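Local coordinates for protein erythromycin C-12 hydroxylase (Saccharopolyspora erythraea, PDB 2JJN) that hydroxylates the macrolactone ring of erythromycin D at C-12 to give erythromycin C, using one heme b per subunit as a cytochrome P450 monooxygenase, at residues A225-D228 with E229-A232; P208-L212 with I213-V217; V379-D382 with D383-R387; M24-E27 with T28-L31. The protein carries 2 engineered substitutions. All coordinates share one frame; numbering follows the deposited sequence. Where two conformers were deposited one is given.

How the contacts relate
Three of the four contacts are variations on one theme, an aspartate capping the start of a helix: contact 1 on helix 228-259, contact 2 on helix 212-218 and contact 4 on helix 27-40. Contact 3 differs, being a surface loop that binds a sulfate. Contacts 1 and 2, on consecutive helices, have centres about 12 Å apart and touch where Leu226 CD1 packs on Leu216 O at 3.8 Å. Contacts 3 and 4 lie across the chain's centre from them, their own centres about 17 Å apart. Leu212 of contact 2 comes within about 7 Å of the heme, side chain to cofactor; Met24 of contact 4 is about 8 Å, between side chains, from the substrate-binding Gln292.

Contact 1: A225-D228 with E229-A232; sequences ALDD and EEAA
Asp227 and Glu230 exchange side-chain-to-backbone bonds in a capping box, which opens the long helix 228-259 of this P450. Glu230 can be followed outward. Its CB packs against Leu226 CB and also lies close to Asp227 OD1, while Glu230 CG runs past Asp227 OD1 at 3.3 Å. From there the extended chain crosses the Asp227 side chain at about a right angle and brings CD back toward the loop. At the tip, Glu230 OE2 takes the N-H of Asp227 N (3.0 Å) on its anti lone pair, and OE1 forms a salt bridge with Arg224, just before this stretch. Water 1 also donates to OE2.

The reciprocal bond is short and nearly straight: Glu230 N gives its hydrogen to Asp227 OD1 at 2.7 Å and 172°. Asp227 reaches it because CG sits between its own backbone N and carbonyl carbon (chi1 65°), which turns the carboxylate along the chain toward the first turn. The two carboxylate planes are turned 53° from each other, with Asp227 OD1 and Glu230 OE2 only 3.5 Å apart; the donors around them and Arg224 probably offset that repulsion.

Beside the box, Leu226 lays its CB on Ala231 CB and leans on helix 94-105, whereas Asp228 turns to Arg205 of helix 180-206. On the solvent side, water 2 lies 2.6 Å from Asp227 OD2 and 2.9 Å from Glu229 OE1.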
ATOM      1  N   ALA A 225      19.055  11.637 -15.862  1.00 17.49           N
ATOM      2  CA  ALA A 225      19.426  10.348 -15.336  1.00 16.52           C
ATOM      3  C   ALA A 225      19.434  10.471 -13.820  1.00 15.44           C
ATOM      4  O   ALA A 225      19.549  11.591 -13.264  1.00 17.54           O
ATOM      5  CB  ALA A 225      20.846   9.921 -15.881  1.00 16.53           C
ATOM      6  N   LEU A 226      19.299   9.360 -13.147  1.00 14.20           N
ATOM      7  CA  LEU A 226      19.315   9.363 -11.678  1.00 13.24           C
ATOM      8  C   LEU A 226      20.719   9.302 -11.172  1.00 13.57           C
ATOM      9  O   LEU A 226      21.521   8.515 -11.688  1.00 13.68           O
ATOM     10  CB  LEU A 226      18.539   8.157 -11.122  1.00 13.43           C
ATOM     11  CG  LEU A 226      17.095   7.996 -11.668  1.00 14.73           C
ATOM     12  CD1 LEU A 226      16.439   6.712 -11.144  1.00 16.29           C
ATOM     13  CD2 LEU A 226      16.238   9.208 -11.325  1.00 17.45           C
ATOM     14  N   ASP A 227      21.016  10.081 -10.136  1.00 13.65           N
ATOM     15  CA  ASP A 227      22.244   9.784  -9.384  1.00 13.16           C
ATOM     16  C   ASP A 227      22.010   8.652  -8.382  1.00 13.78           C
ATOM     17  O   ASP A 227      20.910   8.117  -8.299  1.00 13.27           O
ATOM     18  CB  ASP A 227      22.834  11.044  -8.748  1.00 13.15           C
ATOM     19  CG  ASP A 227      21.943  11.664  -7.682  1.00 16.46           C
ATOM     20  OD1 ASP A 227      21.101  10.962  -7.073  1.00 16.91           O
ATOM     21  OD2 ASP A 227      22.133  12.861  -7.432  1.00 21.29           O
ATOM     22  N   ASP A 228      23.050   8.218  -7.671  1.00 17.31           N
ATOM     23  CA  ASP A 228      22.858   7.038  -6.832  1.00 17.06           C
ATOM     24  C   ASP A 228      21.884   7.348  -5.679  1.00 18.59           C
ATOM     25  O   ASP A 228      21.122   6.497  -5.275  1.00 18.97           O
ATOM     26  CB  ASP A 228      24.189   6.572  -6.233  1.00 18.88           C
ATOM     27  CG  ASP A 228      25.095   5.878  -7.220  1.00 19.63           C
ATOM     28  OD1 ASP A 228      26.261   5.692  -6.798  1.00 22.85           O
ATOM     29  OD2 ASP A 228      24.653   5.506  -8.342  1.00 19.90           O
ATOM     30  N   GLU A 229      21.974   8.572  -5.159  1.00 19.73           N
ATOM     31  CA  GLU A 229      21.032   9.021  -4.111  1.00 20.19           C
ATOM     32  C   GLU A 229      19.584   8.868  -4.586  1.00 19.59           C
ATOM     33  O   GLU A 229      18.746   8.264  -3.908  1.00 20.64           O
ATOM     34  CB  GLU A 229      21.314  10.476  -3.778  1.00 20.86           C
ATOM     35  CG  GLU A 229      20.346  10.981  -2.706  1.00 25.36           C
ATOM     36  CD  GLU A 229      20.647  12.394  -2.227  1.00 27.32           C
ATOM     37  OE1 GLU A 229      21.352  13.170  -2.927  1.00 29.53           O
ATOM     38  OE2 GLU A 229      20.123  12.712  -1.114  1.00 32.05           O
ATOM     39  N   GLU A 230      19.274   9.427  -5.751  1.00 19.72           N
ATOM     40  CA  GLU A 230      17.898   9.335  -6.285  1.00 19.81           C
ATOM     41  C   GLU A 230      17.496   7.900  -6.550  1.00 19.69           C
ATOM     42  O   GLU A 230      16.373   7.485  -6.232  1.00 20.81           O
ATOM     43  CB  GLU A 230      17.806  10.108  -7.610  1.00 19.54           C
ATOM     44  CG  GLU A 230      17.930  11.616  -7.414  1.00 20.60           C
ATOM     45  CD  GLU A 230      17.990  12.370  -8.710  1.00 26.47           C
ATOM     46  OE1 GLU A 230      17.224  13.363  -8.853  1.00 29.02           O
ATOM     47  OE2 GLU A 230      18.828  12.010  -9.575  1.00 22.57           O
ATOM     48  N   ALA A 231      18.376   7.112  -7.173  1.00 18.57           N
ATOM     49  CA  ALA A 231      18.040   5.715  -7.446  1.00 18.97           C
ATOM     50  C   ALA A 231      17.809   4.936  -6.151  1.00 18.72           C
ATOM     51  O   ALA A 231      16.948   4.080  -6.081  1.00 19.97           O
ATOM     52  CB  ALA A 231      19.152   5.052  -8.305  1.00 19.72           C
ATOM     53  N   ALA A 232      18.641   5.222  -5.151  1.00 19.34           N
ATOM     54  CA  ALA A 232      18.524   4.536  -3.853  1.00 19.47           C
ATOM     55  C   ALA A 232      17.239   4.919  -3.139  1.00 20.36           C
ATOM     56  O   ALA A 232      16.545   4.039  -2.559  1.00 21.00           O
ATOM     57  CB  ALA A 232      19.734   4.880  -2.980  1.00 19.81           C
TER
HETATM   58  O   HOH W   1      20.559  13.707 -10.747  1.00 31.69           O
HETATM   59  O   HOH W   2      20.526  13.863  -5.622  1.00 28.09           O
HETATM   60  O   HOH W   3      23.665  13.157  -4.366  1.00 37.77           O

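Contact 2: P208-L212 with I213-V217; sequences PGDDL and ISRLV
Ser214 and Asp211 face each other across the first turn of helix 212-218, and their orientation sets the geometry of this N-terminal cap. In the conformer given, the Asp211 carboxylate is folded over the turn, CG lying between the backbone N and the carbonyl carbon, and presents one oxygen to each of two donors on the same residue. Ser214 N reaches Asp211 OD1 at 2.9 Å from above the carboxylate plane, 47° out of it. Ser214 OG donates to Asp211 OD2 at 2.7 Å, on the syn side though also tilted from the plane. Ser214 OG in turn accepts from Gly209 N (2.8 Å), which ties the preceding loop to the first turn, with Pro208 CB resting near Ser214 CB.

Arg215 turns to Asp210. Its chain is bent at chi3, and CG and CD pass alongside Asp210 OD1 before, in the conformers given, Arg215 NH1 meets Asp210 OD1 at 3.1 Å. This salt bridge is edge-on for the arginine, with OD1 in the guanidinium plane, but the carboxylate plane stands 78° to it, and a single N-H is used. Arg215 NE is bonded to the carbonyl of Ala105.

Leu216 CD1 lies obliquely against Leu212 CG (4.1 Å), and both leucines also pack on helix 228-259. The loop joins helix 180-206 to helix 212-218, and Ile213 packs back on the former.

Ser214 OG gives one bond and takes one, and by linking Asp211 to Gly209 it probably fixes its own rotation. Negative charge on Asp211 would be expected to interact favourably with the helix dipole.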
ATOM      1  N   PRO A 208      26.798  -2.980 -14.600  1.00 19.00           N
ATOM      2  CA  PRO A 208      25.349  -3.129 -14.735  1.00 19.13           C
ATOM      3  C   PRO A 208      24.984  -4.451 -15.343  1.00 20.77           C
ATOM      4  O   PRO A 208      25.695  -4.952 -16.240  1.00 21.71           O
ATOM      5  CB  PRO A 208      24.943  -2.010 -15.670  1.00 19.93           C
ATOM      6  CG  PRO A 208      26.243  -1.532 -16.322  1.00 20.18           C
ATOM      7  CD  PRO A 208      27.364  -1.961 -15.495  1.00 19.66           C
ATOM      8  N   GLY A 209      23.857  -4.979 -14.876  1.00 19.39           N
ATOM      9  CA  GLY A 209      23.216  -6.140 -15.510  1.00 20.54           C
ATOM     10  C   GLY A 209      21.815  -5.724 -15.920  1.00 20.90           C
ATOM     11  O   GLY A 209      21.618  -4.628 -16.418  1.00 21.31           O
ATOM     12  N   ASP A 210      20.849  -6.624 -15.774  1.00 22.44           N
ATOM     13  CA  ASP A 210      19.491  -6.265 -16.174  1.00 22.22           C
ATOM     14  C   ASP A 210      18.514  -6.402 -15.024  1.00 21.94           C
ATOM     15  O   ASP A 210      17.301  -6.417 -15.269  1.00 22.55           O
ATOM     16  CB  ASP A 210      18.986  -7.102 -17.358  1.00 24.18           C
ATOM     17  CG  ASP A 210      17.820  -6.428 -18.116  0.60 24.67           C
ATOM     18  OD1 ASP A 210      17.839  -5.201 -18.367  0.60 23.91           O
ATOM     19  OD2 ASP A 210      16.860  -7.134 -18.478  0.60 28.26           O
ATOM     20  N   ASP A 211      19.029  -6.471 -13.790  1.00 18.92           N
ATOM     21  CA  ASP A 211      18.142  -6.260 -12.615  1.00 17.56           C
ATOM     22  C   ASP A 211      17.614  -4.813 -12.600  1.00 18.13           C
ATOM     23  O   ASP A 211      18.081  -3.959 -13.371  1.00 17.99           O
ATOM     24  CB  ASP A 211      18.871  -6.563 -11.341  1.00 17.72           C
ATOM     25  CG  ASP A 211      20.131  -5.609 -11.190  0.50 16.58           C
ATOM     26  OD1 ASP A 211      20.010  -4.530 -10.539  0.50 13.89           O
ATOM     27  OD2 ASP A 211      21.212  -5.843 -11.842  0.50 12.01           O
ATOM     28  N   LEU A 212      16.643  -4.521 -11.729  1.00 19.80           N
ATOM     29  CA  LEU A 212      15.976  -3.248 -11.787  1.00 18.85           C
ATOM     30  C   LEU A 212      16.902  -2.111 -11.326  1.00 20.15           C
ATOM     31  O   LEU A 212      16.802  -1.018 -11.884  1.00 20.02           O
ATOM     32  CB  LEU A 212      14.652  -3.278 -10.998  1.00 21.13           C
ATOM     33  CG  LEU A 212      13.884  -1.981 -11.136  1.00 20.65           C
ATOM     34  CD1 LEU A 212      13.358  -1.746 -12.523  1.00 25.36           C
ATOM     35  CD2 LEU A 212      12.699  -2.000 -10.146  1.00 23.58           C
ATOM     36  N   ILE A 213      17.775  -2.362 -10.341  1.00 18.76           N
ATOM     37  CA  ILE A 213      18.764  -1.302  -9.952  1.00 18.12           C
ATOM     38  C   ILE A 213      19.627  -0.933 -11.164  1.00 18.65           C
ATOM     39  O   ILE A 213      19.818   0.255 -11.439  1.00 17.78           O
ATOM     40  CB  ILE A 213      19.588  -1.669  -8.716  1.00 17.28           C
ATOM     41  CG1 ILE A 213      18.655  -1.630  -7.491  1.00 19.08           C
ATOM     42  CG2 ILE A 213      20.761  -0.672  -8.522  1.00 19.91           C
ATOM     43  CD1 ILE A 213      19.387  -2.047  -6.224  1.00 21.54           C
ATOM     44  N   SER A 214      20.179  -1.934 -11.860  1.00 19.10           N
ATOM     45  CA  SER A 214      20.976  -1.631 -13.077  1.00 18.12           C
ATOM     46  C   SER A 214      20.169  -0.852 -14.089  1.00 17.84           C
ATOM     47  O   SER A 214      20.669   0.106 -14.715  1.00 18.27           O
ATOM     48  CB  SER A 214      21.436  -2.917 -13.731  1.00 19.02           C
ATOM     49  OG  SER A 214      22.354  -3.628 -12.889  1.00 19.60           O
ATOM     50  N   ARG A 215      18.900  -1.249 -14.298  1.00 19.26           N
ATOM     51  CA  ARG A 215      18.092  -0.535 -15.249  1.00 19.15           C
ATOM     52  C   ARG A 215      17.806   0.894 -14.801  1.00 18.43           C
ATOM     53  O   ARG A 215      17.759   1.800 -15.644  1.00 19.76           O
ATOM     54  CB  ARG A 215      16.784  -1.280 -15.477  1.00 19.83           C
ATOM     55  CG  ARG A 215      16.994  -2.621 -16.180  0.50 20.59           C
ATOM     56  CD  ARG A 215      15.691  -3.433 -16.221  0.50 22.66           C
ATOM     57  NE  ARG A 215      14.656  -2.723 -16.963  0.50 25.32           N
ATOM     58  CZ  ARG A 215      14.525  -2.749 -18.289  0.50 30.44           C
ATOM     59  NH1 ARG A 215      15.351  -3.474 -19.034  0.50 30.05           N
ATOM     60  NH2 ARG A 215      13.551  -2.049 -18.874  0.50 31.71           N
ATOM     61  N   LEU A 216      17.665   1.087 -13.489  1.00 18.49           N
ATOM     62  CA  LEU A 216      17.416   2.431 -12.963  1.00 17.76           C
ATOM     63  C   LEU A 216      18.669   3.319 -13.145  1.00 18.70           C
ATOM     64  O   LEU A 216      18.564   4.510 -13.464  1.00 18.90           O
ATOM     65  CB  LEU A 216      17.067   2.373 -11.475  1.00 19.35           C
ATOM     66  CG  LEU A 216      15.624   1.910 -11.235  1.00 17.95           C
ATOM     67  CD1 LEU A 216      15.511   1.512  -9.760  1.00 21.78           C
ATOM     68  CD2 LEU A 216      14.600   3.013 -11.597  1.00 21.21           C
ATOM     69  N   VAL A 217      19.847   2.733 -12.959  1.00 17.52           N
ATOM     70  CA  VAL A 217      21.106   3.498 -13.145  1.00 18.70           C
ATOM     71  C   VAL A 217      21.350   3.831 -14.618  1.00 17.63           C
ATOM     72  O   VAL A 217      21.918   4.902 -14.967  1.00 18.22           O
ATOM     73  CB  VAL A 217      22.304   2.792 -12.443  1.00 18.61           C
ATOM     74  CG1 VAL A 217      23.641   3.247 -13.025  0.70 21.43           C
ATOM     75  CG2 VAL A 217      22.174   2.966 -10.901  0.70 18.92           C
TER

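Contact 3: V379-D382 with D383-R387; sequences VDRD and DERLR. With SO4 (sulfate ion), chain C.
The guanidinium groups of Arg381 and Arg385 lie almost parallel, their planes 10° apart, in a surface loop that begins with an Asx turn and folds back between strands 378-379 and 400-402. One face of Arg381 is covered by Val379 CG1, over the centre of the group, 3.7 Å above its plane. One face of Arg385 carries Arg381 CD, displaced toward the rim. At the edges sits a sulfate ion, probably from the crystallisation liquor: its O1 lies in the Arg381 plane and its O3 in the Arg385 plane.

The anion probably makes it possible for the two groups to lie so near. Arg381, extended from CG to NE, donates through NE to sulfate O1 and through NH2 to sulfate O4, each at 2.8 Å. Arg385 bends at chi2 and chi3 to bring both NE and NH2 onto sulfate O3, the latter at 2.7 Å. His388 NE2, next in the chain after Arg387, adds a further bond.

On the inner side, Leu386 CD2 packs on Val379 CG1 at 3.9 Å, and both side chains lean on Leu399.

The turn itself is pinned by Asp380 OD1, which accepts from Asp382 N at 2.9 Å from above the carboxylate plane. Water 4 joins the carbonyls of Asp380 and Glu384 across the bend. A nearly straight bond to the ion comes from the backbone, where Leu386 N meets sulfate O1 at 3.0 Å and 177°.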
ATOM      1  N   VAL A 379      -9.791 -17.539   9.806  1.00 11.58           N
ATOM      2  CA  VAL A 379      -9.006 -16.860  10.832  1.00 11.82           C
ATOM      3  C   VAL A 379      -9.183 -17.550  12.191  1.00 13.91           C
ATOM      4  O   VAL A 379     -10.336 -17.808  12.567  1.00 16.54           O
ATOM      5  CB  VAL A 379      -9.379 -15.339  10.884  1.00 11.92           C
ATOM      6  CG1 VAL A 379      -8.599 -14.671  11.991  1.00 13.81           C
ATOM      7  CG2 VAL A 379      -9.151 -14.737   9.482  1.00 14.69           C
ATOM      8  N   ASP A 380      -8.061 -17.840  12.861  1.00 16.35           N
ATOM      9  CA  ASP A 380      -7.982 -18.529  14.196  1.00 21.61           C
ATOM     10  C   ASP A 380      -7.910 -17.483  15.311  1.00 24.46           C
ATOM     11  O   ASP A 380      -6.910 -16.725  15.450  1.00 24.23           O
ATOM     12  CB  ASP A 380      -6.738 -19.449  14.187  1.00 22.73           C
ATOM     13  CG  ASP A 380      -6.399 -20.099  15.553  1.00 26.21           C
ATOM     14  OD1 ASP A 380      -7.258 -20.106  16.476  1.00 24.15           O
ATOM     15  OD2 ASP A 380      -5.241 -20.633  15.665  1.00 27.19           O
ATOM     16  N   ARG A 381      -8.959 -17.456  16.127  1.00 26.80           N
ATOM     17  CA  ARG A 381      -8.989 -16.578  17.303  1.00 28.44           C
ATOM     18  C   ARG A 381      -8.977 -17.360  18.625  1.00 30.37           C
ATOM     19  O   ARG A 381      -9.462 -16.861  19.653  1.00 30.09           O
ATOM     20  CB  ARG A 381     -10.186 -15.625  17.221  1.00 27.56           C
ATOM     21  CG  ARG A 381     -10.188 -14.801  15.910  1.00 26.26           C
ATOM     22  CD  ARG A 381     -11.262 -13.749  15.914  1.00 28.78           C
ATOM     23  NE  ARG A 381     -11.189 -12.813  14.781  1.00 25.68           N
ATOM     24  CZ  ARG A 381     -11.626 -13.071  13.547  1.00 29.17           C
ATOM     25  NH1 ARG A 381     -12.147 -14.250  13.226  1.00 28.83           N
ATOM     26  NH2 ARG A 381     -11.534 -12.133  12.630  1.00 28.61           N
ATOM     27  N   ASP A 382      -8.402 -18.565  18.600  1.00 32.56           N
ATOM     28  CA  ASP A 382      -8.330 -19.427  19.802  1.00 34.92           C
ATOM     29  C   ASP A 382      -7.569 -18.834  20.996  1.00 35.84           C
ATOM     30  O   ASP A 382      -7.912 -19.120  22.154  1.00 36.22           O
ATOM     31  CB  ASP A 382      -7.719 -20.795  19.458  1.00 35.59           C
ATOM     32  CG  ASP A 382      -8.614 -21.627  18.552  1.00 38.49           C
ATOM     33  OD1 ASP A 382      -8.121 -22.656  18.031  1.00 44.27           O
ATOM     34  OD2 ASP A 382      -9.798 -21.248  18.334  1.00 40.62           O
ATOM     35  N   ASP A 383      -6.534 -18.040  20.724  1.00 36.23           N
ATOM     36  CA  ASP A 383      -5.712 -17.488  21.801  1.00 36.33           C
ATOM     37  C   ASP A 383      -5.950 -16.005  22.028  1.00 36.12           C
ATOM     38  O   ASP A 383      -5.717 -15.499  23.135  1.00 36.28           O
ATOM     39  CB  ASP A 383      -4.230 -17.784  21.572  1.00 36.73           C
ATOM     40  CG  ASP A 383      -3.958 -19.271  21.462  1.00 39.44           C
ATOM     41  OD1 ASP A 383      -4.320 -20.001  22.414  1.00 40.24           O
ATOM     42  OD2 ASP A 383      -3.415 -19.714  20.424  1.00 40.79           O
ATOM     43  N   GLU A 384      -6.430 -15.315  20.988  1.00 34.53           N
ATOM     44  CA  GLU A 384      -6.672 -13.865  21.063  1.00 33.32           C
ATOM     45  C   GLU A 384      -7.358 -13.315  19.806  1.00 31.79           C
ATOM     46  O   GLU A 384      -7.331 -13.945  18.733  1.00 31.58           O
ATOM     47  CB  GLU A 384      -5.351 -13.131  21.259  1.00 33.70           C
ATOM     48  CG  GLU A 384      -4.291 -13.582  20.289  1.00 36.23           C
ATOM     49  CD  GLU A 384      -3.197 -12.567  20.112  1.00 38.88           C
ATOM     50  OE1 GLU A 384      -2.500 -12.255  21.099  1.00 39.90           O
ATOM     51  OE2 GLU A 384      -3.025 -12.094  18.971  1.00 42.48           O
ATOM     52  N   ARG A 385      -7.986 -12.149  19.955  1.00 29.84           N
ATOM     53  CA  ARG A 385      -8.466 -11.399  18.812  1.00 28.96           C
ATOM     54  C   ARG A 385      -7.280 -10.839  18.064  1.00 27.11           C
ATOM     55  O   ARG A 385      -6.155 -10.786  18.582  1.00 27.04           O
ATOM     56  CB  ARG A 385      -9.416 -10.285  19.253  1.00 28.96           C
ATOM     57  CG  ARG A 385     -10.612 -10.839  20.000  1.00 32.05           C
ATOM     58  CD  ARG A 385     -11.863 -10.038  19.751  1.00 38.76           C
ATOM     59  NE  ARG A 385     -12.337 -10.142  18.369  1.00 43.04           N
ATOM     60  CZ  ARG A 385     -13.079 -11.146  17.894  1.00 44.08           C
ATOM     61  NH1 ARG A 385     -13.422 -12.173  18.670  1.00 43.86           N
ATOM     62  NH2 ARG A 385     -13.465 -11.131  16.622  1.00 45.22           N
ATOM     63  N   LEU A 386      -7.510 -10.428  16.824  1.00 25.28           N
ATOM     64  CA  LEU A 386      -6.395  -9.998  15.998  1.00 23.35           C
ATOM     65  C   LEU A 386      -5.788  -8.712  16.484  1.00 22.02           C
ATOM     66  O   LEU A 386      -6.490  -7.865  17.056  1.00 22.92           O
ATOM     67  CB  LEU A 386      -6.855  -9.840  14.556  1.00 23.00           C
ATOM     68  CG  LEU A 386      -7.357 -11.135  13.923  1.00 22.63           C
ATOM     69  CD1 LEU A 386      -8.019 -10.810  12.593  1.00 21.11           C
ATOM     70  CD2 LEU A 386      -6.210 -12.066  13.680  1.00 23.79           C
ATOM     71  N   ARG A 387      -4.496  -8.564  16.213  1.00 20.36           N
ATOM     72  CA  ARG A 387      -3.774  -7.355  16.497  1.00 19.92           C
ATOM     73  C   ARG A 387      -3.795  -6.475  15.239  1.00 18.60           C
ATOM     74  O   ARG A 387      -3.015  -6.665  14.330  1.00 19.70           O
ATOM     75  CB  ARG A 387      -2.329  -7.657  16.869  1.00 21.78           C
ATOM     76  CG  ARG A 387      -2.075  -7.890  18.359  0.50 25.15           C
ATOM     77  CD  ARG A 387      -1.814  -9.344  18.687  0.50 29.63           C
ATOM     78  NE  ARG A 387      -0.707  -9.924  17.926  0.50 30.55           N
ATOM     79  CZ  ARG A 387       0.020 -10.958  18.339  0.50 32.57           C
ATOM     80  NH1 ARG A 387      -0.226 -11.522  19.520  0.50 34.63           N
ATOM     81  NH2 ARG A 387       1.001 -11.425  17.581  0.50 32.02           N
TER
HETATM   82  S   SO4 C 413     -10.941  -9.231  15.149  0.80 28.99           S
HETATM   83  O1  SO4 C 413     -10.348 -10.373  15.824  0.80 29.80           O
HETATM   84  O2  SO4 C 413     -10.003  -8.132  15.212  0.80 31.96           O
HETATM   85  O3  SO4 C 413     -12.190  -8.851  15.804  0.80 32.48           O
HETATM   86  O4  SO4 C 413     -11.283  -9.549  13.758  0.80 33.80           O
HETATM   87  O   HOH W   4      -5.923 -14.078  16.445  1.00 29.54           O
HETATM   88  O   HOH W   5      -5.478 -16.982  18.099  1.00 36.29           O
HETATM   89  O   HOH W   6      -3.474 -18.500  17.600  1.00 37.57           O

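Contact 4: M24-E27 with T28-L31; sequences MADE and TALL
Asp26 and Ala29 meet in an N-cap, the aspartate closing the start of helix 27-40, the first helix of the modelled chain. Among the hydrogen bonds, Ala29 N donates to Asp26 OD1 at 3.1 Å, approaching from well above the carboxylate plane (64° out of it). The side chain gets there with CG opposite its backbone N (chi1 -171°), and the carboxylate lies against the Ala29 methyl, 3.4 Å from Asp26 CG to Ala29 CB. The helical bonds then begin, Leu30 N to Asp26 O and Leu31 N to Glu27 O.

Apolar contacts are of two kinds. Met24, bent at chi2 in the conformer given, brings SD to Leu30 CD2 at 3.7 Å, joining the incoming loop to the buried side of the helix. Glu27 and Leu31 run side by side and point the same way, the aliphatic part of the glutamate lying along the leucine with Glu27 CG 3.8 Å from Leu31 CD1.

The charged end of Glu27 has its strongest partner in Arg285, a salt bridge through OE1. Water completes the account. Water 8 joins Glu27 OE2 to Thr28 OG1, while water 7 accepts from Thr28 N at 2.9 Å and donates to Asp26 OD1.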
ATOM      1  N   MET A  24      -7.377   3.137  13.724  1.00 20.26           N
ATOM      2  CA  MET A  24      -7.692   2.197  12.618  1.00 19.57           C
ATOM      3  C   MET A  24      -8.095   0.840  13.121  1.00 18.45           C
ATOM      4  O   MET A  24      -8.692   0.089  12.392  1.00 17.87           O
ATOM      5  CB  MET A  24      -6.509   1.996  11.676  1.00 19.93           C
ATOM      6  CG  MET A  24      -5.912   3.255  11.096  0.80 19.76           C
ATOM      7  SD  MET A  24      -6.997   3.934   9.798  0.80 17.15           S
ATOM      8  CE  MET A  24      -5.892   5.188   9.180  0.80 19.43           C
ATOM      9  N   ALA A  25      -7.749   0.497  14.359  1.00 17.61           N
ATOM     10  CA  ALA A  25      -7.939  -0.882  14.815  1.00 18.45           C
ATOM     11  C   ALA A  25      -9.373  -1.321  14.952  1.00 18.94           C
ATOM     12  O   ALA A  25      -9.687  -2.488  14.699  1.00 20.76           O
ATOM     13  CB  ALA A  25      -7.218  -1.100  16.112  1.00 19.12           C
ATOM     14  N   ASP A  26     -10.255  -0.420  15.400  1.00 17.18           N
ATOM     15  CA  ASP A  26     -11.668  -0.730  15.475  1.00 18.14           C
ATOM     16  C   ASP A  26     -12.314  -0.341  14.174  1.00 18.65           C
ATOM     17  O   ASP A  26     -12.812   0.773  14.021  1.00 17.16           O
ATOM     18  CB  ASP A  26     -12.313   0.032  16.632  1.00 18.89           C
ATOM     19  CG  ASP A  26     -13.750  -0.415  16.916  1.00 23.05           C
ATOM     20  OD1 ASP A  26     -14.442  -0.993  16.037  1.00 21.35           O
ATOM     21  OD2 ASP A  26     -14.225  -0.163  18.062  1.00 25.34           O
ATOM     22  N   GLU A  27     -12.331  -1.278  13.236  1.00 21.62           N
ATOM     23  CA  GLU A  27     -12.749  -0.941  11.876  1.00 22.00           C
ATOM     24  C   GLU A  27     -14.212  -0.528  11.826  1.00 23.03           C
ATOM     25  O   GLU A  27     -14.569   0.434  11.120  1.00 23.14           O
ATOM     26  CB  GLU A  27     -12.473  -2.127  10.965  1.00 22.96           C
ATOM     27  CG  GLU A  27     -12.895  -1.942   9.539  1.00 24.36           C
ATOM     28  CD  GLU A  27     -12.856  -3.248   8.810  1.00 24.06           C
ATOM     29  OE1 GLU A  27     -11.767  -3.581   8.283  1.00 25.08           O
ATOM     30  OE2 GLU A  27     -13.949  -3.884   8.766  1.00 24.85           O
ATOM     31  N   THR A  28     -15.064  -1.233  12.560  1.00 23.18           N
ATOM     32  CA  THR A  28     -16.486  -0.915  12.529  1.00 22.93           C
ATOM     33  C   THR A  28     -16.752   0.505  13.041  1.00 22.57           C
ATOM     34  O   THR A  28     -17.549   1.260  12.417  1.00 22.63           O
ATOM     35  CB  THR A  28     -17.280  -1.926  13.361  1.00 23.94           C
ATOM     36  OG1 THR A  28     -17.072  -3.203  12.739  1.00 27.46           O
ATOM     37  CG2 THR A  28     -18.822  -1.567  13.365  1.00 25.78           C
ATOM     38  N   ALA A  29     -16.084   0.862  14.145  1.00 22.18           N
ATOM     39  CA  ALA A  29     -16.263   2.200  14.728  1.00 21.51           C
ATOM     40  C   ALA A  29     -15.747   3.265  13.771  1.00 21.52           C
ATOM     41  O   ALA A  29     -16.364   4.334  13.638  1.00 22.96           O
ATOM     42  CB  ALA A  29     -15.552   2.313  16.087  1.00 22.70           C
ATOM     43  N   LEU A  30     -14.629   2.976  13.113  1.00 20.93           N
ATOM     44  CA  LEU A  30     -14.054   3.921  12.153  1.00 20.60           C
ATOM     45  C   LEU A  30     -15.013   4.097  10.991  1.00 20.94           C
ATOM     46  O   LEU A  30     -15.280   5.216  10.612  1.00 20.18           O
ATOM     47  CB  LEU A  30     -12.698   3.419  11.664  1.00 20.23           C
ATOM     48  CG  LEU A  30     -12.055   4.306  10.583  1.00 21.91           C
ATOM     49  CD1 LEU A  30     -11.855   5.712  11.142  1.00 23.01           C
ATOM     50  CD2 LEU A  30     -10.708   3.686  10.178  1.00 25.35           C
ATOM     51  N   LEU A  31     -15.501   2.999  10.408  1.00 20.03           N
ATOM     52  CA  LEU A  31     -16.421   3.109   9.280  1.00 20.10           C
ATOM     53  C   LEU A  31     -17.674   3.882   9.628  1.00 20.57           C
ATOM     54  O   LEU A  31     -18.144   4.705   8.838  1.00 21.11           O
ATOM     55  CB  LEU A  31     -16.769   1.706   8.734  1.00 19.94           C
ATOM     56  CG  LEU A  31     -15.566   1.018   8.083  1.00 21.16           C
ATOM     57  CD1 LEU A  31     -15.898  -0.427   7.825  1.00 24.83           C
ATOM     58  CD2 LEU A  31     -15.113   1.705   6.794  1.00 24.11           C
TER
HETATM   59  O   HOH W   7     -14.512  -3.531  14.320  1.00 30.10           O
HETATM   60  O   HOH W   8     -16.372  -3.767  10.080  1.00 28.21           O